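Local structure of M157 (2NYK) at residues Phe19-Glu24 with Ser166-Leu171; Val27-Gly32 with Met81-Leu86; Asn43-Val48 with Val218-Thr223. The protein serves as an MHC class I-like viral ligand of mouse cytomegalovirus for Ly49 receptors on natural killer cells. The protein carries 1 engineered substitution. One frame throughout, in Å; residues are numbered along the deposited sequence.

Contacts 1 and 2 use the two ends of strand 21-30 and adjoining residues, in the seven-stranded antiparallel sheet. Their centres lie about 28 Å apart, and each sets that strand against a different helix, 157-173 and 71-90, as in an MHC class I platform. Contact 3 runs from the start of strand 46-51 in the same sheet to edge strand 217-222 of the second. Its centre is about 16 Å from that of contact 1, which it touches through E24 with N43 and L171 with V47, and about 24 Å from contact 2. Along the chain the order is 19-24, 27-32, 43-48, 81-86, 166-171, 218-223, so distant sequence builds the platform and joins it to the second domain.

Contact 1: Phe19-Glu24 with Ser166-Leu171; sequences FTFTME and STVQKL
The F19 ring has Q169 over one face and V168 at its edge, while the F21 ring carries V168 on a face and, at the rim and in plane, CE of M23, two residues further along the strand. On F19 the methylene CG of Q169 sits off-centre, 3.5 Å from CZ, and makes a CH-pi contact with the ring, 3.7 Å from its centroid. The amide follows across the same ring, Q169 NE2 reaching 3.6 Å from F19 CD1, but its plane is turned 56° from that of the ring, so the two groups are not stacked. Q169 OE1 accepts from R165 NH1, which probably helps fix the rotation of this amide. V168 CG1, anti to the backbone N (chi1 175°), lies between the two aromatics, 3.6 Å from F19 CE2 at the ring edge and 3.9 Å from F21 CB. It is V168 CG2 that covers the F21 face, 3.8 Å from CD1 and 4.2 Å from the ring centroid.

The principle at work is the MHC class I-like platform, in which helices pack across one face of an antiparallel sheet. Strand 21-30 begins two residues after F19, and helix 157-173 lies over it, probably as the counterpart of the alpha2 helix; it is kinked at residues 166 and 167, and alpha2 helices are likewise broken. F105, paired with F21 through the backbone on adjacent strand 96-106, sets its ring against that of F21 with the planes about 50° apart. F19 O, where the chain leaves helix 9-18, accepts a hydrogen bond from K161 NZ, a second tie to helix 157-173.

Contact 2: Val27-Gly32 with Met81-Leu86; sequences VTVTRG and MRLNNL
V27 meets the helix through L83, whose CD1 comes to 3.6 Å from V27 O and to 4.3 Å from V27 CG1. The leucine methyl thus rests on the carbonyl oxygen of the strand as well as lying near the valine side chain. T28 turns its side chain to the other surface of the sheet, where it meets R96 and C98 of strand 96-106. V29 faces the helix, its CA 6.6 Å from that of L83. V29 CG2 packs on L83 CB at 4.0 Å, the two side chains passing at a slant.

Here the strand and the helix run in roughly the same direction, their short axes 8.5 Å apart and 32° from parallel. This is the layering of an MHC class I platform, with helix 71-90 probably standing for the alpha1 helix and central strand 21-30 for part of the floor beneath it. N84 crosses V29 at about a right angle, and its OD1 lies against both valine methyls, 3.2 Å from V29 CG1, which is anti to the backbone N (chi1 166°), and 3.7 Å from V29 CG2. K80 and L87 of the same helix also touch V29. Beyond the strand end, R31 extends toward the helix, and its NH2 donates to L87 O in the last turn and to L91 O just beyond it.

Contact 3: Asn43-Val48 with Val218-Thr223; sequences NGRPVV and VTDEST
A charged, hydrated bridge joins the MHC-like platform to the second sheet: R45, in the loop leading into strand 46-51, reaches D220 and S222 on edge strand 217-222. Its chain bends twice on the way (chi2 -68°, then again at chi3); the R45 and D220 side chains come from opposite directions, and D220 OD1 meets the edge of the guanidinium. R45 NH1 donates to D220 OD1 at 3.1 Å with an N-H...O angle of 156°, forming a salt bridge. R45 NH1 is also hydrogen-bonded to Q227 OE1, the stronger of its polar partners, on adjacent strand 227-233, which probably helps keep the arginine head in place. D220 OD1 lies near the guanidinium plane and uses its syn lone pair, yet the carboxylate plane is turned 85° from that of the guanidinium, so the pair is engaged through a single nitrogen and not as a flat two-pronged bridge.

A water closes a triangle beside this bond, accepting from R45 NH2 at 3.0 Å and donating to D220 OD1 at 2.8 Å. That carboxylate oxygen is therefore held twice. S222 sits over a face of the guanidinium, its OG 3.3 Å from R45 NH2 but at an angle too poor for a hydrogen bond. A second water donates to P46 O at 2.7 Å and, weakly, to T223 O. Just beyond, V47 and V48 form a classic beta bulge opposite I39, where the chain turns its corner. The contact is a hydrated, largely polar junction between the platform and a second domain that is probably immunoglobulin-like, as in MHC class I.

Contact 1: Phe19-Glu24 with Ser166-Leu171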
ATOM      1  N   PHE A  19      15.799  -7.654   8.550  1.00 26.48           N
ATOM      2  CA  PHE A  19      14.822  -6.636   8.183  1.00 26.43           C
ATOM      3  C   PHE A  19      13.368  -7.113   8.290  1.00 26.11           C
ATOM      4  O   PHE A  19      12.955  -8.036   7.584  1.00 25.54           O
ATOM      5  CB  PHE A  19      15.115  -6.099   6.781  1.00 27.01           C
ATOM      6  CG  PHE A  19      14.240  -4.952   6.388  1.00 28.62           C
ATOM      7  CD1 PHE A  19      14.301  -3.744   7.080  1.00 31.61           C
ATOM      8  CD2 PHE A  19      13.339  -5.087   5.340  1.00 30.27           C
ATOM      9  CE1 PHE A  19      13.473  -2.671   6.725  1.00 34.83           C
ATOM     10  CE2 PHE A  19      12.520  -4.036   4.976  1.00 31.69           C
ATOM     11  CZ  PHE A  19      12.584  -2.829   5.660  1.00 34.42           C
ATOM     12  N   THR A  20      12.611  -6.475   9.182  1.00 25.10           N
ATOM     13  CA  THR A  20      11.207  -6.793   9.425  1.00 24.83           C
ATOM     14  C   THR A  20      10.273  -5.892   8.609  1.00 24.64           C
ATOM     15  O   THR A  20      10.510  -4.679   8.459  1.00 24.06           O
ATOM     16  CB  THR A  20      10.877  -6.691  10.951  1.00 25.45           C
ATOM     17  OG1 THR A  20      11.645  -7.668  11.662  1.00 27.30           O
ATOM     18  CG2 THR A  20       9.383  -6.931  11.235  1.00 25.15           C
ATOM     19  N   PHE A  21       9.227  -6.501   8.054  1.00 23.60           N
ATOM     20  CA  PHE A  21       8.221  -5.775   7.268  1.00 23.43           C
ATOM     21  C   PHE A  21       7.004  -6.647   7.006  1.00 23.30           C
ATOM     22  O   PHE A  21       7.030  -7.835   7.269  1.00 22.68           O
ATOM     23  CB  PHE A  21       8.809  -5.224   5.960  1.00 23.55           C
ATOM     24  CG  PHE A  21       9.102  -6.278   4.891  1.00 25.01           C
ATOM     25  CD1 PHE A  21       8.181  -6.542   3.885  1.00 24.55           C
ATOM     26  CD2 PHE A  21      10.334  -6.943   4.862  1.00 26.25           C
ATOM     27  CE1 PHE A  21       8.448  -7.500   2.897  1.00 25.93           C
ATOM     28  CE2 PHE A  21      10.646  -7.868   3.873  1.00 26.91           C
ATOM     29  CZ  PHE A  21       9.698  -8.164   2.871  1.00 26.64           C
ATOM     30  N   THR A  22       5.938  -6.037   6.511  1.00 22.45           N
ATOM     31  CA  THR A  22       4.697  -6.747   6.228  1.00 21.86           C
ATOM     32  C   THR A  22       4.394  -6.619   4.739  1.00 22.33           C
ATOM     33  O   THR A  22       4.842  -5.670   4.068  1.00 20.71           O
ATOM     34  CB  THR A  22       3.490  -6.184   7.059  1.00 22.30           C
ATOM     35  OG1 THR A  22       3.082  -4.915   6.523  1.00 23.09           O
ATOM     36  CG2 THR A  22       3.871  -5.997   8.538  1.00 21.43           C
ATOM     37  N   MET A  23       3.671  -7.610   4.225  1.00 21.70           N
ATOM     38  CA  MET A  23       3.192  -7.620   2.866  1.00 22.54           C
ATOM     39  C   MET A  23       1.733  -8.034   2.915  1.00 22.75           C
ATOM     40  O   MET A  23       1.350  -8.938   3.699  1.00 21.47           O
ATOM     41  CB  MET A  23       4.011  -8.579   2.000  1.00 23.94           C
ATOM     42  CG  MET A  23       3.703  -8.489   0.496  1.00 28.39           C
ATOM     43  SD  MET A  23       5.034  -9.190  -0.580  1.00 36.05           S
ATOM     44  CE  MET A  23       6.465  -8.942   0.455  1.00 29.11           C
ATOM     45  N   GLU A  24       0.911  -7.355   2.112  1.00 20.47           N
ATOM     46  CA  GLU A  24      -0.522  -7.620   2.097  1.00 20.52           C
ATOM     47  C   GLU A  24      -0.871  -8.021   0.698  1.00 21.37           C
ATOM     48  O   GLU A  24      -0.639  -7.259  -0.247  1.00 21.32           O
ATOM     49  CB  GLU A  24      -1.301  -6.380   2.533  1.00 20.50           C
ATOM     50  CG  GLU A  24      -0.966  -5.844   3.987  1.00 19.93           C
ATOM     51  CD  GLU A  24       0.378  -5.112   4.109  1.00 23.73           C
ATOM     52  OE1 GLU A  24       0.750  -4.325   3.220  1.00 25.37           O
ATOM     53  OE2 GLU A  24       1.088  -5.328   5.110  1.00 25.39           O
ATOM     54  N   SER A 166      15.072  -4.388  -0.302  1.00 28.23           N
ATOM     55  CA  SER A 166      15.570  -3.116  -0.812  1.00 29.51           C
ATOM     56  C   SER A 166      14.419  -2.160  -1.177  1.00 27.98           C
ATOM     57  O   SER A 166      14.474  -0.985  -0.871  1.00 28.31           O
ATOM     58  CB  SER A 166      16.461  -3.368  -2.031  1.00 30.02           C
ATOM     59  OG  SER A 166      16.839  -2.142  -2.636  1.00 36.58           O
ATOM     60  N   THR A 167      13.385  -2.683  -1.828  1.00 27.13           N
ATOM     61  CA  THR A 167      12.200  -1.890  -2.193  1.00 25.57           C
ATOM     62  C   THR A 167      11.541  -1.298  -0.958  1.00 24.97           C
ATOM     63  O   THR A 167      11.252  -0.118  -0.917  1.00 23.67           O
ATOM     64  CB  THR A 167      11.185  -2.749  -2.987  1.00 26.70           C
ATOM     65  OG1 THR A 167      11.814  -3.185  -4.191  1.00 25.18           O
ATOM     66  CG2 THR A 167       9.917  -1.934  -3.335  1.00 23.81           C
ATOM     67  N   VAL A 168      11.363  -2.107   0.078  1.00 24.42           N
ATOM     68  CA  VAL A 168      10.672  -1.662   1.278  1.00 22.78           C
ATOM     69  C   VAL A 168      11.474  -0.625   2.079  1.00 23.28           C
ATOM     70  O   VAL A 168      10.907   0.296   2.646  1.00 22.05           O
ATOM     71  CB  VAL A 168      10.332  -2.861   2.180  1.00 23.61           C
ATOM     72  CG1 VAL A 168       9.717  -2.375   3.486  1.00 21.53           C
ATOM     73  CG2 VAL A 168       9.375  -3.804   1.461  1.00 23.62           C
ATOM     74  N   GLN A 169      12.789  -0.793   2.145  1.00 24.14           N
ATOM     75  CA  GLN A 169      13.652   0.183   2.807  1.00 25.95           C
ATOM     76  C   GLN A 169      13.580   1.533   2.072  1.00 25.85           C
ATOM     77  O   GLN A 169      13.458   2.578   2.699  1.00 26.34           O
ATOM     78  CB  GLN A 169      15.100  -0.354   2.906  1.00 26.63           C
ATOM     79  CG  GLN A 169      15.179  -1.702   3.668  1.00 29.61           C
ATOM     80  CD  GLN A 169      16.604  -2.231   3.901  1.00 34.72           C
ATOM     81  OE1 GLN A 169      17.335  -2.534   2.957  1.00 35.79           O
ATOM     82  NE2 GLN A 169      16.981  -2.370   5.174  1.00 36.60           N
ATOM     83  N   LYS A 170      13.630   1.502   0.748  1.00 25.88           N
ATOM     84  CA  LYS A 170      13.518   2.742  -0.050  1.00 26.64           C
ATOM     85  C   LYS A 170      12.173   3.434   0.155  1.00 25.79           C
ATOM     86  O   LYS A 170      12.115   4.652   0.341  1.00 25.50           O
ATOM     87  CB  LYS A 170      13.694   2.458  -1.532  1.00 27.11           C
ATOM     88  CG  LYS A 170      15.081   2.037  -1.927  1.00 32.04           C
ATOM     89  CD  LYS A 170      15.207   2.047  -3.445  1.00 36.85           C
ATOM     90  CE  LYS A 170      16.653   1.839  -3.891  1.00 40.97           C
ATOM     91  NZ  LYS A 170      17.143   0.445  -3.704  1.00 44.39           N
ATOM     92  N   LEU A 171      11.095   2.651   0.146  1.00 24.94           N
ATOM     93  CA  LEU A 171       9.749   3.196   0.372  1.00 24.88           C
ATOM     94  C   LEU A 171       9.624   3.909   1.732  1.00 25.48           C
ATOM     95  O   LEU A 171       8.934   4.911   1.853  1.00 23.83           O
ATOM     96  CB  LEU A 171       8.709   2.085   0.217  1.00 24.21           C
ATOM     97  CG  LEU A 171       8.422   1.649  -1.233  1.00 25.16           C
ATOM     98  CD1 LEU A 171       7.478   0.459  -1.266  1.00 24.21           C
ATOM     99  CD2 LEU A 171       7.854   2.799  -2.057  1.00 25.16           C
TER

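Contact 2: Val27-Gly32 with Met81-Leu86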
ATOM      1  N   VAL A  27      -7.023 -10.143  -3.202  1.00 22.80           N
ATOM      2  CA  VAL A  27      -7.672 -10.477  -4.456  1.00 24.55           C
ATOM      3  C   VAL A  27      -9.168 -10.293  -4.300  1.00 26.48           C
ATOM      4  O   VAL A  27      -9.756 -10.731  -3.309  1.00 26.06           O
ATOM      5  CB  VAL A  27      -7.391 -11.942  -4.915  1.00 24.34           C
ATOM      6  CG1 VAL A  27      -8.126 -12.245  -6.219  1.00 26.04           C
ATOM      7  CG2 VAL A  27      -5.897 -12.169  -5.100  1.00 24.65           C
ATOM      8  N   THR A  28      -9.765  -9.629  -5.288  1.00 27.90           N
ATOM      9  CA  THR A  28     -11.197  -9.415  -5.337  1.00 30.63           C
ATOM     10  C   THR A  28     -11.729 -10.008  -6.636  1.00 32.10           C
ATOM     11  O   THR A  28     -11.153  -9.798  -7.708  1.00 31.78           O
ATOM     12  CB  THR A  28     -11.543  -7.917  -5.255  1.00 31.53           C
ATOM     13  OG1 THR A  28     -11.041  -7.384  -4.021  1.00 32.64           O
ATOM     14  CG2 THR A  28     -13.037  -7.716  -5.315  1.00 32.43           C
ATOM     15  N   VAL A  29     -12.795 -10.791  -6.521  1.00 33.99           N
ATOM     16  CA  VAL A  29     -13.492 -11.351  -7.673  1.00 36.49           C
ATOM     17  C   VAL A  29     -14.974 -10.938  -7.590  1.00 38.18           C
ATOM     18  O   VAL A  29     -15.598 -11.061  -6.540  1.00 37.34           O
ATOM     19  CB  VAL A  29     -13.339 -12.891  -7.706  1.00 36.36           C
ATOM     20  CG1 VAL A  29     -14.320 -13.514  -8.666  1.00 37.75           C
ATOM     21  CG2 VAL A  29     -11.914 -13.286  -8.089  1.00 36.12           C
ATOM     22  N   THR A  30     -15.518 -10.419  -8.687  1.00 40.55           N
ATOM     23  CA  THR A  30     -16.927  -9.996  -8.721  1.00 43.15           C
ATOM     24  C   THR A  30     -17.663 -10.748  -9.821  1.00 44.10           C
ATOM     25  O   THR A  30     -17.069 -11.071 -10.847  1.00 44.51           O
ATOM     26  CB  THR A  30     -17.085  -8.459  -8.948  1.00 43.36           C
ATOM     27  OG1 THR A  30     -16.256  -7.735  -8.034  1.00 44.28           O
ATOM     28  CG2 THR A  30     -18.538  -8.005  -8.751  1.00 44.47           C
ATOM     29  N   ARG A  31     -18.945 -11.046  -9.586  1.00 45.58           N
ATOM     30  CA  ARG A  31     -19.847 -11.555 -10.642  1.00 46.82           C
ATOM     31  C   ARG A  31     -19.984 -10.513 -11.746  1.00 47.22           C
ATOM     32  O   ARG A  31     -20.413  -9.373 -11.489  1.00 47.56           O
ATOM     33  CB  ARG A  31     -21.233 -11.882 -10.069  1.00 46.94           C
ATOM     34  CG  ARG A  31     -21.260 -13.072  -9.128  1.00 47.96           C
ATOM     35  CD  ARG A  31     -21.735 -14.359  -9.832  1.00 49.66           C
ATOM     36  NE  ARG A  31     -21.701 -15.504  -8.917  1.00 49.62           N
ATOM     37  CZ  ARG A  31     -22.339 -15.555  -7.745  1.00 49.56           C
ATOM     38  NH1 ARG A  31     -23.061 -14.519  -7.325  1.00 50.41           N
ATOM     39  NH2 ARG A  31     -22.243 -16.636  -6.983  1.00 48.47           N
ATOM     40  N   GLY A  32     -19.603 -10.903 -12.971  1.00 47.66           N
ATOM     41  CA  GLY A  32     -19.550  -9.947 -14.073  1.00 48.06           C
ATOM     42  C   GLY A  32     -18.130  -9.741 -14.575  1.00 48.18           C
ATOM     43  O   GLY A  32     -17.867  -8.827 -15.365  1.00 48.47           O
ATOM     44  N   MET A  81      -8.248 -18.025  -8.594  1.00 35.74           N
ATOM     45  CA  MET A  81      -8.932 -19.232  -9.091  1.00 38.22           C
ATOM     46  C   MET A  81      -9.820 -19.846  -8.018  1.00 38.63           C
ATOM     47  O   MET A  81     -10.949 -20.260  -8.298  1.00 39.02           O
ATOM     48  CB  MET A  81      -7.929 -20.273  -9.595  1.00 38.16           C
ATOM     49  CG  MET A  81      -7.132 -19.799 -10.797  1.00 41.38           C
ATOM     50  SD  MET A  81      -6.066 -21.043 -11.542  1.00 47.36           S
ATOM     51  CE  MET A  81      -4.821 -21.291 -10.277  1.00 46.17           C
ATOM     52  N   ARG A  82      -9.297 -19.884  -6.796  1.00 39.08           N
ATOM     53  CA  ARG A  82     -10.022 -20.365  -5.632  1.00 40.11           C
ATOM     54  C   ARG A  82     -11.320 -19.605  -5.391  1.00 41.04           C
ATOM     55  O   ARG A  82     -12.360 -20.222  -5.134  1.00 41.04           O
ATOM     56  CB  ARG A  82      -9.135 -20.242  -4.404  1.00 40.08           C
ATOM     57  CG  ARG A  82      -9.755 -20.694  -3.122  1.00 40.48           C
ATOM     58  CD  ARG A  82      -8.933 -20.153  -1.995  1.00 42.81           C
ATOM     59  NE  ARG A  82      -9.380 -20.632  -0.701  1.00 44.63           N
ATOM     60  CZ  ARG A  82      -9.142 -19.998   0.443  1.00 46.23           C
ATOM     61  NH1 ARG A  82      -8.454 -18.853   0.447  1.00 45.60           N
ATOM     62  NH2 ARG A  82      -9.597 -20.511   1.583  1.00 46.97           N
ATOM     63  N   LEU A  83     -11.251 -18.274  -5.460  1.00 42.15           N
ATOM     64  CA  LEU A  83     -12.424 -17.421  -5.250  1.00 43.63           C
ATOM     65  C   LEU A  83     -13.455 -17.578  -6.368  1.00 44.92           C
ATOM     66  O   LEU A  83     -14.651 -17.596  -6.095  1.00 45.16           O
ATOM     67  CB  LEU A  83     -12.040 -15.948  -5.097  1.00 42.78           C
ATOM     68  CG  LEU A  83     -11.089 -15.445  -4.002  1.00 43.13           C
ATOM     69  CD1 LEU A  83     -11.279 -13.953  -3.857  1.00 42.23           C
ATOM     70  CD2 LEU A  83     -11.269 -16.151  -2.650  1.00 41.34           C
ATOM     71  N   ASN A  84     -12.987 -17.674  -7.613  1.00 47.20           N
ATOM     72  CA  ASN A  84     -13.852 -17.953  -8.772  1.00 49.58           C
ATOM     73  C   ASN A  84     -14.652 -19.220  -8.558  1.00 50.80           C
ATOM     74  O   ASN A  84     -15.846 -19.256  -8.839  1.00 51.63           O
ATOM     75  CB  ASN A  84     -13.034 -18.133 -10.050  1.00 49.90           C
ATOM     76  CG  ASN A  84     -12.404 -16.849 -10.525  1.00 51.49           C
ATOM     77  OD1 ASN A  84     -13.051 -15.805 -10.577  1.00 54.70           O
ATOM     78  ND2 ASN A  84     -11.134 -16.922 -10.905  1.00 53.78           N
ATOM     79  N   ASN A  85     -13.974 -20.258  -8.071  1.00 52.32           N
ATOM     80  CA  ASN A  85     -14.609 -21.525  -7.734  1.00 53.73           C
ATOM     81  C   ASN A  85     -15.676 -21.381  -6.669  1.00 54.17           C
ATOM     82  O   ASN A  85     -16.755 -21.947  -6.804  1.00 54.62           O
ATOM     83  CB  ASN A  85     -13.576 -22.557  -7.281  1.00 54.06           C
ATOM     84  CG  ASN A  85     -12.964 -23.311  -8.440  1.00 56.03           C
ATOM     85  OD1 ASN A  85     -12.546 -22.708  -9.446  1.00 58.10           O
ATOM     86  ND2 ASN A  85     -12.899 -24.642  -8.305  1.00 57.49           N
ATOM     87  N   LEU A  86     -15.372 -20.621  -5.619  1.00 54.58           N
ATOM     88  CA  LEU A  86     -16.314 -20.389  -4.533  1.00 55.18           C
ATOM     89  C   LEU A  86     -17.594 -19.710  -5.009  1.00 55.56           C
ATOM     90  O   LEU A  86     -18.689 -20.074  -4.578  1.00 55.68           O
ATOM     91  CB  LEU A  86     -15.667 -19.569  -3.413  1.00 55.06           C
ATOM     92  CG  LEU A  86     -14.654 -20.312  -2.526  1.00 55.71           C
ATOM     93  CD1 LEU A  86     -13.806 -19.298  -1.731  1.00 55.45           C
ATOM     94  CD2 LEU A  86     -15.365 -21.337  -1.607  1.00 56.19           C
TER

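Contact 3: Asn43-Val48 with Val218-Thr223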
ATOM      1  N   ASN A  43       1.651  -2.282   5.267  1.00 24.42           N
ATOM      2  CA  ASN A  43       0.275  -1.778   5.417  1.00 25.20           C
ATOM      3  C   ASN A  43       0.039  -0.417   4.719  1.00 24.25           C
ATOM      4  O   ASN A  43      -0.742   0.412   5.195  1.00 23.90           O
ATOM      5  CB  ASN A  43      -0.115  -1.760   6.905  1.00 27.02           C
ATOM      6  CG  ASN A  43      -1.618  -1.736   7.121  1.00 31.24           C
ATOM      7  OD1 ASN A  43      -2.400  -2.347   6.364  1.00 36.31           O
ATOM      8  ND2 ASN A  43      -2.035  -1.026   8.153  1.00 35.28           N
ATOM      9  N   GLY A  44       0.709  -0.198   3.580  1.00 22.88           N
ATOM     10  CA  GLY A  44       0.559   1.058   2.837  1.00 21.62           C
ATOM     11  C   GLY A  44      -0.291   0.856   1.609  1.00 21.88           C
ATOM     12  O   GLY A  44      -1.004  -0.132   1.508  1.00 19.68           O
ATOM     13  N   ARG A  45      -0.200   1.774   0.649  1.00 22.36           N
ATOM     14  CA  ARG A  45      -0.967   1.647  -0.593  1.00 22.17           C
ATOM     15  C   ARG A  45      -0.354   0.546  -1.446  1.00 20.59           C
ATOM     16  O   ARG A  45       0.787   0.164  -1.227  1.00 20.85           O
ATOM     17  CB  ARG A  45      -0.916   2.963  -1.396  1.00 23.30           C
ATOM     18  CG  ARG A  45      -0.903   4.251  -0.555  1.00 27.65           C
ATOM     19  CD  ARG A  45      -2.206   4.535   0.204  1.00 31.40           C
ATOM     20  NE  ARG A  45      -3.375   4.619  -0.684  1.00 34.97           N
ATOM     21  CZ  ARG A  45      -3.810   5.711  -1.332  1.00 38.25           C
ATOM     22  NH1 ARG A  45      -3.194   6.899  -1.242  1.00 36.66           N
ATOM     23  NH2 ARG A  45      -4.894   5.604  -2.104  1.00 38.40           N
ATOM     24  N   PRO A  46      -1.118   0.003  -2.400  1.00 20.28           N
ATOM     25  CA  PRO A  46      -0.563  -1.021  -3.253  1.00 21.35           C
ATOM     26  C   PRO A  46       0.594  -0.539  -4.113  1.00 20.74           C
ATOM     27  O   PRO A  46       0.597   0.589  -4.624  1.00 21.33           O
ATOM     28  CB  PRO A  46      -1.742  -1.433  -4.138  1.00 21.02           C
ATOM     29  CG  PRO A  46      -2.973  -1.130  -3.266  1.00 22.11           C
ATOM     30  CD  PRO A  46      -2.566   0.199  -2.641  1.00 21.89           C
ATOM     31  N   VAL A  47       1.566  -1.414  -4.270  1.00 20.39           N
ATOM     32  CA  VAL A  47       2.732  -1.104  -5.121  1.00 20.99           C
ATOM     33  C   VAL A  47       2.759  -1.983  -6.391  1.00 21.63           C
ATOM     34  O   VAL A  47       3.585  -1.780  -7.299  1.00 21.41           O
ATOM     35  CB  VAL A  47       4.049  -1.219  -4.325  1.00 20.65           C
ATOM     36  CG1 VAL A  47       4.124  -0.092  -3.272  1.00 16.02           C
ATOM     37  CG2 VAL A  47       4.182  -2.578  -3.690  1.00 20.78           C
ATOM     38  N   VAL A  48       1.839  -2.947  -6.440  1.00 22.17           N
ATOM     39  CA  VAL A  48       1.647  -3.820  -7.617  1.00 22.68           C
ATOM     40  C   VAL A  48       0.157  -4.073  -7.776  1.00 24.19           C
ATOM     41  O   VAL A  48      -0.510  -4.510  -6.818  1.00 23.45           O
ATOM     42  CB  VAL A  48       2.366  -5.208  -7.460  1.00 23.19           C
ATOM     43  CG1 VAL A  48       2.169  -6.057  -8.761  1.00 22.85           C
ATOM     44  CG2 VAL A  48       3.847  -5.038  -7.185  1.00 21.24           C
ATOM     45  N   VAL A 218     -11.035  17.542  -0.445  1.00 36.27           N
ATOM     46  CA  VAL A 218      -9.843  16.706  -0.391  1.00 36.74           C
ATOM     47  C   VAL A 218      -9.804  15.672  -1.513  1.00 36.59           C
ATOM     48  O   VAL A 218     -10.732  14.882  -1.678  1.00 36.27           O
ATOM     49  CB  VAL A 218      -9.707  15.975   0.957  1.00 36.95           C
ATOM     50  CG1 VAL A 218      -8.325  15.301   1.041  1.00 38.71           C
ATOM     51  CG2 VAL A 218      -9.897  16.946   2.113  1.00 37.57           C
ATOM     52  N   THR A 219      -8.711  15.677  -2.269  1.00 36.06           N
ATOM     53  CA  THR A 219      -8.516  14.728  -3.359  1.00 36.66           C
ATOM     54  C   THR A 219      -7.300  13.832  -3.065  1.00 36.28           C
ATOM     55  O   THR A 219      -6.252  14.303  -2.631  1.00 35.61           O
ATOM     56  CB  THR A 219      -8.328  15.460  -4.710  1.00 37.06           C
ATOM     57  OG1 THR A 219      -9.480  16.284  -4.958  1.00 37.99           O
ATOM     58  CG2 THR A 219      -8.197  14.447  -5.848  1.00 38.17           C
ATOM     59  N   ASP A 220      -7.469  12.540  -3.278  1.00 35.96           N
ATOM     60  CA  ASP A 220      -6.427  11.564  -3.039  1.00 36.44           C
ATOM     61  C   ASP A 220      -6.237  10.827  -4.354  1.00 36.48           C
ATOM     62  O   ASP A 220      -7.042   9.972  -4.711  1.00 35.83           O
ATOM     63  CB  ASP A 220      -6.867  10.609  -1.918  1.00 37.06           C
ATOM     64  CG  ASP A 220      -5.796   9.586  -1.538  1.00 38.89           C
ATOM     65  OD1 ASP A 220      -5.061   9.098  -2.426  1.00 38.67           O
ATOM     66  OD2 ASP A 220      -5.725   9.248  -0.333  1.00 40.80           O
ATOM     67  N   GLU A 221      -5.196  11.201  -5.091  1.00 36.74           N
ATOM     68  CA  GLU A 221      -4.833  10.513  -6.325  1.00 37.76           C
ATOM     69  C   GLU A 221      -3.583   9.676  -6.067  1.00 37.44           C
ATOM     70  O   GLU A 221      -2.622  10.140  -5.450  1.00 38.10           O
ATOM     71  CB  GLU A 221      -4.560  11.527  -7.434  1.00 38.50           C
ATOM     72  CG  GLU A 221      -5.796  12.261  -7.934  1.00 41.95           C
ATOM     73  CD  GLU A 221      -5.466  13.504  -8.742  1.00 45.65           C
ATOM     74  OE1 GLU A 221      -6.332  13.941  -9.536  1.00 47.64           O
ATOM     75  OE2 GLU A 221      -4.349  14.049  -8.577  1.00 47.18           O
ATOM     76  N   SER A 222      -3.590   8.437  -6.524  1.00 35.90           N
ATOM     77  CA  SER A 222      -2.456   7.567  -6.278  1.00 34.26           C
ATOM     78  C   SER A 222      -2.250   6.606  -7.435  1.00 32.88           C
ATOM     79  O   SER A 222      -3.203   6.218  -8.122  1.00 33.21           O
ATOM     80  CB  SER A 222      -2.632   6.795  -4.969  1.00 34.69           C
ATOM     81  OG  SER A 222      -3.598   5.767  -5.095  1.00 35.85           O
ATOM     82  N   THR A 223      -0.988   6.273  -7.655  1.00 30.20           N
ATOM     83  CA  THR A 223      -0.574   5.255  -8.613  1.00 28.29           C
ATOM     84  C   THR A 223       0.386   4.350  -7.836  1.00 26.67           C
ATOM     85  O   THR A 223       0.709   4.643  -6.693  1.00 24.60           O
ATOM     86  CB  THR A 223       0.162   5.882  -9.830  1.00 28.43           C
ATOM     87  OG1 THR A 223       1.370   6.503  -9.374  1.00 26.76           O
ATOM     88  CG2 THR A 223      -0.707   6.931 -10.510  1.00 27.57           C
TER
HETATM   89  O   HOH W   1      -6.361   7.228  -4.104  1.00 47.76           O
HETATM   90  O   HOH W   2      -1.194   2.544  -5.164  1.00 29.49           O